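Local coordinates for halotolerant alpha-type carbonic anhydrase (dCA II) (Dunaliella salina, PDB 1Y7W), which probably catalyses the reversible hydration of carbon dioxide to bicarbonate at a zinc ion, as other alpha-type carbonic anhydrases do, and tolerates high salt, at residues I211-K214 against T215-P219; N184-Q187 against T188-G192; R249-R253 against E254-L258. All coordinates share one frame; numbering follows the deposited sequence.

Interaction 1 (I211-K214 against T215-P219)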
loop_
_atom_site.group_PDB
_atom_site.type_symbol
_atom_site.label_atom_id
_atom_site.label_comp_id
_atom_site.label_asym_id
_atom_site.label_seq_id
_atom_site.Cartn_x
_atom_site.Cartn_y
_atom_site.Cartn_z
ATOM N N ILE A 211 -10.923 -12.654 0.087
ATOM C CA ILE A 211 -10.148 -12.184 -1.063
ATOM C C ILE A 211 -9.001 -13.128 -1.451
ATOM O O ILE A 211 -8.183 -13.480 -0.598
ATOM C CB ILE A 211 -9.526 -10.811 -0.683
ATOM C CG1 ILE A 211 -10.672 -9.824 -0.344
ATOM C CG2 ILE A 211 -8.590 -10.304 -1.798
ATOM C CD1 ILE A 211 -10.143 -8.448 0.177
ATOM N N ASN A 212 -8.932 -13.449 -2.733
ATOM C CA ASN A 212 -7.929 -14.338 -3.313
ATOM C C ASN A 212 -6.763 -13.397 -3.716
ATOM O O ASN A 212 -6.835 -12.666 -4.712
ATOM C CB ASN A 212 -8.579 -15.025 -4.533
ATOM C CG ASN A 212 -7.714 -16.152 -5.148
ATOM O OD1 ASN A 212 -8.257 -17.190 -5.660
ATOM N ND2 ASN A 212 -6.395 -15.961 -5.154
ATOM N N VAL A 213 -5.698 -13.405 -2.921
ATOM C CA VAL A 213 -4.598 -12.476 -3.173
ATOM C C VAL A 213 -4.056 -12.542 -4.573
ATOM O O VAL A 213 -3.946 -11.515 -5.275
ATOM C CB VAL A 213 -3.453 -12.671 -2.149
ATOM C CG1 VAL A 213 -2.301 -11.653 -2.445
ATOM C CG2 VAL A 213 -3.964 -12.378 -0.767
ATOM N N LYS A 214 -3.735 -13.755 -5.004
ATOM C CA LYS A 214 -3.150 -13.927 -6.312
ATOM C C LYS A 214 -4.055 -13.530 -7.472
ATOM O O LYS A 214 -3.606 -12.870 -8.442
ATOM C CB LYS A 214 -2.687 -15.382 -6.449
ATOM C CG LYS A 214 -2.389 -15.849 -7.876
ATOM C CD LYS A 214 -1.136 -15.194 -8.403
ATOM C CE LYS A 214 -0.437 -16.095 -9.437
ATOM N NZ LYS A 214 -1.259 -16.097 -10.679
ATOM N N THR A 215 -5.321 -13.924 -7.403
ATOM C CA THR A 215 -6.197 -13.597 -8.523
ATOM C C THR A 215 -6.831 -12.212 -8.463
ATOM O O THR A 215 -7.126 -11.617 -9.496
ATOM C CB THR A 215 -7.343 -14.687 -8.694
ATOM O OG1 THR A 215 -8.280 -14.588 -7.605
ATOM C CG2 THR A 215 -6.724 -16.103 -8.696
ATOM N N GLN A 216 -7.004 -11.680 -7.267
ATOM C CA GLN A 216 -7.657 -10.402 -7.181
ATOM C C GLN A 216 -6.779 -9.168 -6.998
ATOM O O GLN A 216 -7.189 -8.086 -7.397
ATOM C CB GLN A 216 -8.702 -10.445 -6.065
ATOM C CG GLN A 216 -9.834 -11.427 -6.433
ATOM C CD GLN A 216 -10.910 -11.449 -5.377
ATOM O OE1 GLN A 216 -10.720 -12.015 -4.299
ATOM N NE2 GLN A 216 -12.062 -10.808 -5.675
ATOM N N LEU A 217 -5.602 -9.348 -6.383
ATOM C CA LEU A 217 -4.719 -8.227 -6.075
ATOM C C LEU A 217 -3.417 -8.171 -6.861
ATOM O O LEU A 217 -3.117 -7.137 -7.427
ATOM C CB LEU A 217 -4.440 -8.190 -4.571
ATOM C CG LEU A 217 -5.628 -8.185 -3.588
ATOM C CD1 LEU A 217 -5.069 -8.214 -2.199
ATOM C CD2 LEU A 217 -6.580 -6.974 -3.778
ATOM N N LEU A 218 -2.654 -9.267 -6.940
ATOM C CA LEU A 218 -1.390 -9.192 -7.665
ATOM C C LEU A 218 -1.625 -8.932 -9.129
ATOM O O LEU A 218 -2.582 -9.461 -9.714
ATOM C CB LEU A 218 -0.574 -10.472 -7.519
ATOM C CG LEU A 218 -0.079 -10.843 -6.130
ATOM C CD1 LEU A 218 1.097 -11.830 -6.342
ATOM C CD2 LEU A 218 0.448 -9.624 -5.374
ATOM N N PRO A 219 -0.744 -8.125 -9.766
ATOM C CA PRO A 219 -0.947 -7.839 -11.187
ATOM C C PRO A 219 -0.535 -8.982 -12.097
ATOM O O PRO A 219 -0.013 -9.999 -11.640
ATOM C CB PRO A 219 -0.131 -6.574 -11.428
ATOM C CG PRO A 219 0.953 -6.641 -10.396
ATOM C CD PRO A 219 0.332 -7.303 -9.176
HETATM O O HOH W 1 -1.582 -12.235 -10.715
#
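Q216 folds back over the start of its own helix to meet N212, the N-cap residue. Its CB lies 3.2 Å from N212 O. CG comes next, still beside that oxygen, and with CG next to the backbone N (chi1 -66°) and the chain extended beyond it, the amide is carried back past the helix start to the strand end. CD then comes close to N212 N, the nitrogen that its own oxygen binds. At the tip, OE1 accepts from N212 N at 2.8 Å; the N-H...O angle of 168° makes this bond nearly straight, and the donor lies in the carbonyl plane. The same OE1 rests 3.3 Å from I211 CA, and the I211 side chain crosses that of Q216 at about a right angle. The return bond, Q216 N to N212 O, is 2.7 Å long, so the two residues are tied together in both directions. With an alanine here, N212 N would probably lose this acceptor and the junction of strand and helix be less firmly fixed. Further along, V213 O accepts from both L217 N (2.9 Å) and L218 N (3.1 Å), the second donor marking a wider, pi-type turn. Apolar contacts accompany these bonds: I211 CG2 packs on L217 CG at 4.1 Å, while V213 CG1 reaches L217 and L218 more loosely. A water lies within reach of K214 O and P219 O and probably links them. This short helix, 213-217, directly follows strand 211-212, which pairs with strand 89-90; F182 of helix 181-195 covers I211, Q216 and L217, and F129 of strand 120-133 packs against I211 and L217.

Interaction 2 (N184-Q187 against T188-G192)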
loop_
_atom_site.group_PDB
_atom_site.type_symbol
_atom_site.label_atom_id
_atom_site.label_comp_id
_atom_site.label_asym_id
_atom_site.label_seq_id
_atom_site.Cartn_x
_atom_site.Cartn_y
_atom_site.Cartn_z
ATOM N N ASN A 184 -14.553 -3.816 -8.760
ATOM C CA ASN A 184 -15.986 -3.910 -9.027
ATOM C C ASN A 184 -16.743 -4.605 -7.909
ATOM O O ASN A 184 -17.804 -4.168 -7.499
ATOM C CB ASN A 184 -16.264 -4.622 -10.345
ATOM C CG ASN A 184 -17.199 -3.829 -11.191
ATOM O OD1 ASN A 184 -16.796 -2.835 -11.843
ATOM N ND2 ASN A 184 -18.479 -4.189 -11.142
ATOM N N SER A 185 -16.208 -5.693 -7.405
ATOM C CA SER A 185 -16.878 -6.403 -6.351
ATOM C C SER A 185 -16.949 -5.554 -5.110
ATOM O O SER A 185 -18.009 -5.485 -4.485
ATOM C CB SER A 185 -16.176 -7.724 -6.067
ATOM O OG SER A 185 -16.608 -8.265 -4.837
ATOM N N LEU A 186 -15.837 -4.909 -4.738
ATOM C CA LEU A 186 -15.840 -4.057 -3.525
ATOM C C LEU A 186 -16.890 -2.943 -3.637
ATOM O O LEU A 186 -17.663 -2.670 -2.715
ATOM C CB LEU A 186 -14.452 -3.409 -3.360
ATOM C CG LEU A 186 -14.196 -2.492 -2.176
ATOM C CD1 LEU A 186 -14.362 -3.325 -0.881
ATOM C CD2 LEU A 186 -12.757 -1.945 -2.247
ATOM N N GLN A 187 -16.900 -2.292 -4.773
ATOM C CA GLN A 187 -17.839 -1.207 -5.042
ATOM C C GLN A 187 -19.288 -1.695 -4.936
ATOM O O GLN A 187 -20.128 -1.039 -4.322
ATOM C CB GLN A 187 -17.563 -0.620 -6.439
ATOM C CG GLN A 187 -18.578 0.421 -6.869
ATOM C CD GLN A 187 -18.129 1.254 -8.044
ATOM O OE1 GLN A 187 -17.706 0.725 -9.074
ATOM N NE2 GLN A 187 -18.239 2.571 -7.908
ATOM N N THR A 188 -19.558 -2.858 -5.504
ATOM C CA THR A 188 -20.888 -3.448 -5.506
ATOM C C THR A 188 -21.295 -3.807 -4.103
ATOM O O THR A 188 -22.418 -3.545 -3.695
ATOM C CB THR A 188 -20.910 -4.721 -6.413
ATOM O OG1 THR A 188 -20.730 -4.319 -7.778
ATOM C CG2 THR A 188 -22.240 -5.460 -6.291
ATOM N N GLN A 189 -20.386 -4.434 -3.359
ATOM C CA GLN A 189 -20.678 -4.796 -2.000
ATOM C C GLN A 189 -20.957 -3.583 -1.134
ATOM O O GLN A 189 -21.898 -3.557 -0.337
ATOM C CB GLN A 189 -19.500 -5.540 -1.383
ATOM C CG GLN A 189 -19.243 -6.932 -1.952
ATOM C CD GLN A 189 -18.040 -7.543 -1.273
ATOM O OE1 GLN A 189 -18.095 -7.935 -0.092
ATOM N NE2 GLN A 189 -16.919 -7.582 -2.001
ATOM N N ILE A 190 -20.076 -2.594 -1.230
ATOM C CA ILE A 190 -20.262 -1.401 -0.421
ATOM C C ILE A 190 -21.527 -0.601 -0.816
ATOM O O ILE A 190 -22.323 -0.250 0.029
ATOM C CB ILE A 190 -18.992 -0.509 -0.494
ATOM C CG1 ILE A 190 -17.859 -1.217 0.292
ATOM C CG2 ILE A 190 -19.247 0.845 0.198
ATOM C CD1 ILE A 190 -16.475 -0.539 0.129
ATOM N N GLU A 191 -21.685 -0.326 -2.097
ATOM C CA GLU A 191 -22.808 0.456 -2.551
ATOM C C GLU A 191 -24.105 -0.245 -2.151
ATOM O O GLU A 191 -25.101 0.408 -1.829
ATOM C CB GLU A 191 -22.669 0.686 -4.059
ATOM C CG GLU A 191 -21.500 1.679 -4.350
ATOM C CD GLU A 191 -21.466 2.202 -5.793
ATOM O OE1 GLU A 191 -20.692 3.174 -6.056
ATOM O OE2 GLU A 191 -22.199 1.649 -6.653
ATOM N N GLY A 192 -24.051 -1.573 -2.105
ATOM C CA GLY A 192 -25.196 -2.354 -1.720
ATOM C C GLY A 192 -25.518 -2.179 -0.248
ATOM O O GLY A 192 -26.686 -2.038 0.086
#
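T188 reaches back one turn to N184, whose carbonyl oxygen it grips twice. T188 OG1, placed beside its own backbone N (chi1 -68°), donates to N184 O at 2.9 Å from above the carbonyl plane, while T188 N comes from the opposite face. One residue on, Q189 NE2 donates to S185 OG at 2.9 Å and, in a long and weak bond, to S185 O, the acceptor already engaged by Q189 N. The next pair is apolar: L186 and I190 lie side by side, pointing the same way, with CD1 of L186 3.6 Å from CD1 of I190. Q187 and E191 also run alongside each other; Q187 NE2 meets E191 OE1 at 3.1 Å from above the carboxylate plane, with the amide turned 54° against it. All four pairs are i to i+4 contacts on helix 181-195, each doubled by a regular alpha-helical backbone bond such as I190 N to L186 O (2.8 Å). Outside this shell, several polar ends reach further partners, which probably limits their rotation. Q189 OE1 accepts from D209 N, Q187 NE2 also donates to E254 O, and the polar partner of N184 OD1 is Q255 NE2. On the apolar face, I208 covers L186, whereas L97 and M101, from loops, and L258 of helix 253-266 pack on I190.

Interaction 3 (R249-R253 against E254-L258)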
loop_
_atom_site.group_PDB
_atom_site.type_symbol
_atom_site.label_atom_id
_atom_site.label_comp_id
_atom_site.label_asym_id
_atom_site.label_seq_id
_atom_site.Cartn_x
_atom_site.Cartn_y
_atom_site.Cartn_z
ATOM N N ARG A 249 -2.748 -2.645 -12.933
ATOM C CA ARG A 249 -4.080 -3.220 -13.133
ATOM C C ARG A 249 -4.850 -2.088 -13.836
ATOM O O ARG A 249 -4.223 -1.094 -14.223
ATOM C CB ARG A 249 -4.731 -3.526 -11.794
ATOM C CG ARG A 249 -4.400 -4.966 -11.368
ATOM C CD ARG A 249 -5.045 -5.279 -10.016
ATOM N NE ARG A 249 -4.836 -6.687 -9.701
ATOM C CZ ARG A 249 -5.630 -7.673 -10.107
ATOM N NH1 ARG A 249 -5.319 -8.931 -9.765
ATOM N NH2 ARG A 249 -6.753 -7.414 -10.802
ATOM N N GLU A 250 -6.171 -2.214 -13.980
ATOM C CA GLU A 250 -6.966 -1.189 -14.661
ATOM C C GLU A 250 -8.098 -0.671 -13.821
ATOM O O GLU A 250 -8.612 -1.382 -13.020
ATOM C CB GLU A 250 -7.533 -1.767 -15.985
ATOM C CG GLU A 250 -6.396 -2.145 -16.946
ATOM C CD GLU A 250 -6.875 -2.735 -18.271
ATOM O OE1 GLU A 250 -5.998 -3.275 -18.984
ATOM O OE2 GLU A 250 -8.095 -2.651 -18.590
ATOM N N VAL A 251 -8.519 0.568 -14.037
ATOM C CA VAL A 251 -9.624 1.122 -13.263
ATOM C C VAL A 251 -10.342 2.156 -14.099
ATOM O O VAL A 251 -9.718 2.813 -14.916
ATOM C CB VAL A 251 -9.103 1.787 -11.941
ATOM C CG1 VAL A 251 -8.198 2.935 -12.246
ATOM C CG2 VAL A 251 -10.251 2.226 -11.086
ATOM N N THR A 252 -11.646 2.293 -13.890
ATOM C CA THR A 252 -12.435 3.266 -14.618
ATOM C C THR A 252 -12.763 4.455 -13.766
ATOM O O THR A 252 -12.665 4.398 -12.521
ATOM C CB THR A 252 -13.772 2.675 -15.068
ATOM O OG1 THR A 252 -14.548 2.341 -13.927
ATOM C CG2 THR A 252 -13.537 1.462 -15.878
ATOM N N ARG A 253 -13.143 5.560 -14.416
ATOM C CA ARG A 253 -13.518 6.713 -13.623
ATOM C C ARG A 253 -14.738 6.347 -12.774
ATOM O O ARG A 253 -14.913 6.850 -11.667
ATOM C CB ARG A 253 -13.871 7.922 -14.512
ATOM C CG ARG A 253 -12.735 8.863 -14.758
ATOM C CD ARG A 253 -11.982 8.457 -15.937
ATOM N NE ARG A 253 -10.978 9.440 -16.397
ATOM C CZ ARG A 253 -10.169 9.179 -17.422
ATOM N NH1 ARG A 253 -9.255 10.051 -17.815
ATOM N NH2 ARG A 253 -10.325 8.030 -18.076
ATOM N N GLU A 254 -15.595 5.486 -13.307
ATOM C CA GLU A 254 -16.778 5.074 -12.565
ATOM C C GLU A 254 -16.433 4.315 -11.305
ATOM O O GLU A 254 -17.171 4.345 -10.342
ATOM C CB GLU A 254 -17.705 4.202 -13.419
ATOM C CG GLU A 254 -18.379 4.935 -14.609
ATOM C CD GLU A 254 -17.395 5.428 -15.677
ATOM O OE1 GLU A 254 -16.356 4.766 -15.940
ATOM O OE2 GLU A 254 -17.676 6.492 -16.276
ATOM N N GLN A 255 -15.341 3.576 -11.324
ATOM C CA GLN A 255 -14.955 2.846 -10.114
ATOM C C GLN A 255 -14.286 3.816 -9.164
ATOM O O GLN A 255 -14.410 3.663 -7.947
ATOM C CB GLN A 255 -13.984 1.710 -10.465
ATOM C CG GLN A 255 -14.627 0.650 -11.321
ATOM C CD GLN A 255 -13.696 -0.493 -11.675
ATOM O OE1 GLN A 255 -12.547 -0.279 -12.024
ATOM N NE2 GLN A 255 -14.213 -1.722 -11.620
ATOM N N MET A 256 -13.583 4.824 -9.702
ATOM C CA MET A 256 -12.918 5.790 -8.822
ATOM C C MET A 256 -13.913 6.582 -7.978
ATOM O O MET A 256 -13.573 7.099 -6.894
ATOM C CB MET A 256 -12.040 6.748 -9.644
ATOM C CG MET A 256 -10.766 6.098 -10.177
ATOM S SD MET A 256 -9.737 5.258 -8.882
ATOM C CE MET A 256 -9.382 6.684 -7.818
ATOM N N LYS A 257 -15.154 6.663 -8.459
ATOM C CA LYS A 257 -16.176 7.389 -7.718
ATOM C C LYS A 257 -16.399 6.790 -6.332
ATOM O O LYS A 257 -16.734 7.512 -5.394
ATOM C CB LYS A 257 -17.518 7.394 -8.494
ATOM C CG LYS A 257 -18.710 8.007 -7.698
ATOM C CD LYS A 257 -19.824 8.547 -8.651
ATOM C CE LYS A 257 -21.080 9.000 -7.860
ATOM N NZ LYS A 257 -21.622 7.861 -7.084
ATOM N N LEU A 258 -16.186 5.481 -6.192
ATOM C CA LEU A 258 -16.372 4.841 -4.878
ATOM C C LEU A 258 -15.500 5.560 -3.820
ATOM O O LEU A 258 -15.953 5.819 -2.700
ATOM C CB LEU A 258 -15.959 3.363 -4.929
ATOM C CG LEU A 258 -15.799 2.648 -3.557
ATOM C CD1 LEU A 258 -17.196 2.368 -2.993
ATOM C CD2 LEU A 258 -15.072 1.324 -3.713
#
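A capping box formed by T252 and Q255 starts helix 253-266 where strand 240-251 ends. T252 is the N-cap: its OG1, set between the backbone N and the carbonyl carbon (chi1 64°), accepts from Q255 N at 3.0 Å. In return Q255 sends its side chain back, and OE1 takes the T252 N-H in a weak bond of 3.3 Å. T252 O meanwhile accepts from M256 N at 3.0 Å, opening the regular helical pattern. V251, the last strand residue, brings CG2 to 3.5 Å from Q255 OE1 and to 3.8 Å from M256 SD, its side chain crossing that of M256 at about a right angle. The chain turns sharply here, the short strand and helix segments making an angle of 85°. Besides N184, Q255 NE2 has D180 O as a further acceptor, which is consistent with the amide being held so that OE1 faces T252. The box supplies acceptors for Q255 N and, weakly, T252 N, while the NE2 protons of the buried Q255 amide are met from outside it.

In the fold
The three contacts follow one another along the chain in the order 2, 1, 3, yet interaction 3 touches both others. R249, the first residue of interaction 3, donates through NE to L217 O (2.9 Å) and through NH1 to L218 O (2.8 Å), binding the end of interaction 1. Q255 NE2 and N184 OD1, 2.8 Å apart, link interactions 3 and 2, whose centres are about 12 Å apart. Interactions 1 and 2 do not touch, their nearest atoms being about 5 Å apart. None reaches the zinc ion: the side chains of L217 and M256 lie about 13 and 14 Å from it. The sodium ion is nearer, about 8 Å from the N212 side chain.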